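Local coordinates for vacuolar protein sorting-associated protein 29 (Entamoeba histolytica, PDB 5XCJ) that binds metal ions through a calcineurin-like metallophosphatase fold and, as a VPS29-family protein, probably serves in retromer-dependent protein transport, at residues Asp24-Gly29 / Arg50-Glu55. The protein carries 1 engineered substitution. Residues are numbered along the deposited sequence; the frame is centred on the assembly and turned at random.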
loop_
_atom_site.group_PDB
_atom_site.type_symbol
_atom_site.label_atom_id
_atom_site.label_comp_id
_atom_site.label_asym_id
_atom_site.label_seq_id
_atom_site.Cartn_x
_atom_site.Cartn_y
_atom_site.Cartn_z
ATOM N N ASP A 24 -6.202 -15.146 5.300
ATOM C CA ASP A 24 -5.598 -16.299 5.960
ATOM C C ASP A 24 -4.078 -16.152 6.014
ATOM O O ASP A 24 -3.453 -16.470 7.019
ATOM C CB ASP A 24 -5.957 -17.593 5.229
ATOM C CG ASP A 24 -7.421 -17.934 5.338
ATOM O OD1 ASP A 24 -8.120 -17.294 6.136
ATOM O OD2 ASP A 24 -7.872 -18.841 4.622
ATOM N N ARG A 25 -3.493 -15.693 4.914
ATOM C CA ARG A 25 -2.055 -15.476 4.844
ATOM C C ARG A 25 -1.555 -14.373 5.777
ATOM O O ARG A 25 -0.543 -14.524 6.445
ATOM C CB ARG A 25 -1.648 -15.146 3.409
ATOM C CG ARG A 25 -0.271 -14.527 3.286
ATOM C CD ARG A 25 0.801 -15.566 3.537
ATOM N NE ARG A 25 2.119 -14.979 3.733
ATOM C CZ ARG A 25 2.517 -14.379 4.845
ATOM N NH1 ARG A 25 1.698 -14.266 5.879
ATOM N NH2 ARG A 25 3.739 -13.883 4.924
ATOM N N LEU A 26 -2.252 -13.247 5.760
ATOM C CA LEU A 26 -1.935 -12.090 6.588
ATOM C C LEU A 26 -2.093 -12.332 8.093
ATOM O O LEU A 26 -1.329 -11.824 8.895
ATOM C CB LEU A 26 -2.742 -10.876 6.137
ATOM C CG LEU A 26 -2.444 -10.335 4.737
ATOM C CD1 LEU A 26 -3.392 -9.223 4.325
ATOM C CD2 LEU A 26 -0.999 -9.915 4.589
ATOM N N ASN A 27 -3.086 -13.133 8.449
ATOM C CA ASN A 27 -3.400 -13.453 9.843
ATOM C C ASN A 27 -2.311 -14.198 10.620
ATOM O O ASN A 27 -2.240 -14.080 11.835
ATOM C CB ASN A 27 -4.757 -14.155 9.957
ATOM C CG ASN A 27 -5.907 -13.176 10.097
ATOM O OD1 ASN A 27 -5.803 -12.185 10.810
ATOM N ND2 ASN A 27 -7.012 -13.450 9.412
ATOM N N THR A 28 -1.503 -15.005 9.942
ATOM C CA THR A 28 -0.448 -15.750 10.633
ATOM C C THR A 28 0.949 -15.130 10.594
ATOM O O THR A 28 1.850 -15.589 11.283
ATOM C CB THR A 28 -0.345 -17.192 10.100
ATOM O OG1 THR A 28 -0.147 -17.161 8.685
ATOM C CG2 THR A 28 -1.609 -17.968 10.414
ATOM N N GLY A 29 1.152 -14.160 9.725
ATOM C CA GLY A 29 2.468 -13.595 9.584
ATOM C C GLY A 29 2.921 -12.836 10.794
ATOM O O GLY A 29 2.111 -12.349 11.570
ATOM N N ARG A 50 -5.760 -3.860 12.654
ATOM C CA ARG A 50 -5.267 -3.872 14.027
ATOM C C ARG A 50 -4.906 -5.294 14.461
ATOM O O ARG A 50 -3.993 -5.488 15.249
ATOM C CB ARG A 50 -6.290 -3.254 14.978
ATOM C CG ARG A 50 -6.036 -1.794 15.325
ATOM C CD ARG A 50 -5.106 -1.113 14.339
ATOM N NE ARG A 50 -4.238 -0.128 14.972
ATOM C CZ ARG A 50 -3.155 -0.431 15.680
ATOM N NH1 ARG A 50 -2.805 -1.696 15.857
ATOM N NH2 ARG A 50 -2.421 0.528 16.216
ATOM N N THR A 51 -5.643 -6.278 13.959
ATOM C CA THR A 51 -5.339 -7.679 14.247
ATOM C C THR A 51 -4.025 -8.171 13.621
ATOM O O THR A 51 -3.285 -8.933 14.228
ATOM C CB THR A 51 -6.483 -8.632 13.834
ATOM O OG1 THR A 51 -6.625 -8.645 12.412
ATOM C CG2 THR A 51 -7.799 -8.222 14.480
ATOM N N LEU A 52 -3.768 -7.737 12.394
ATOM C CA LEU A 52 -2.578 -8.143 11.641
ATOM C C LEU A 52 -1.222 -7.736 12.208
ATOM O O LEU A 52 -0.282 -8.522 12.187
ATOM C CB LEU A 52 -2.692 -7.660 10.199
ATOM C CG LEU A 52 -3.982 -8.038 9.480
ATOM C CD1 LEU A 52 -3.981 -7.532 8.049
ATOM C CD2 LEU A 52 -4.192 -9.539 9.525
ATOM N N ALA A 53 -1.104 -6.500 12.671
ATOM C CA ALA A 53 0.160 -6.025 13.217
ATOM C C ALA A 53 -0.028 -5.127 14.429
ATOM O O ALA A 53 -1.091 -4.553 14.622
ATOM C CB ALA A 53 0.959 -5.304 12.148
ATOM N N ARG A 54 1.005 -5.034 15.258
ATOM C CA ARG A 54 0.960 -4.180 16.434
ATOM C C ARG A 54 0.847 -2.707 16.053
ATOM O O ARG A 54 0.082 -1.958 16.655
ATOM C CB ARG A 54 2.192 -4.395 17.293
ATOM N N GLU A 55 1.615 -2.306 15.047
ATOM C CA GLU A 55 1.640 -0.922 14.596
ATOM C C GLU A 55 0.953 -0.758 13.250
ATOM O O GLU A 55 1.380 -1.330 12.251
ATOM C CB GLU A 55 3.094 -0.449 14.497
ATOM C CG GLU A 55 3.307 1.046 14.630
ATOM C CD GLU A 55 4.778 1.410 14.769
ATOM O OE1 GLU A 55 5.537 0.609 15.345
ATOM O OE2 GLU A 55 5.174 2.490 14.294
HETATM O O HOH W 1 -0.906 -11.236 11.465
HETATM O O HOH W 2 -2.360 -11.787 13.595
#
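Leu-26 and Leu-52 share a rotamer: in each, CG lies anti to the carbonyl carbon (chi1 -65° and -52°), and the second torsion is extended, which brings the tip of Leu-52 over to Leu-26 at the end of helix 20-28. Its CD2 branch sits 3.9 Å from Leu-26 CB, while its CD1 reaches both CB and CD1 of Leu-26. The same CD2 also meets polar atoms, lying 3.7 Å from Leu-26 O and 3.4 Å from Asn-27 OD1, so the methyl touches both the leucine and the amide oxygen of the next residue. Thr-51 approaches at the outer border, with OG1 4.0 Å from Asn-27 OD1; its hydroxyl is engaged within its own helix, hydrogen-bonded to Ile-48 O. On the sheet side both leucines rest on Leu-4 of strand 2-6, and Leu-26 also touches Phe-150 and Ile-31. The contact thus joins the C-terminal ends of helices 20-28 and 43-52 above the sheet of the metallophosphatase fold, away from the metal site.

Two waters link the backbones. Water 1 is hydrogen-bonded to Leu-26 O at 2.7 Å and to Leu-52 O at 2.9 Å. Water 2 is hydrogen-bonded to Asn-27 O at 2.9 Å and to Thr-51 O at 3.1 Å. Each has more acceptors within reach than protons, so the protons cannot all be assigned at once. Two carbonyl oxygens cannot bond to each other, so water probably mediates the approach of the helix ends, while direct contact is left largely to the leucine methyls.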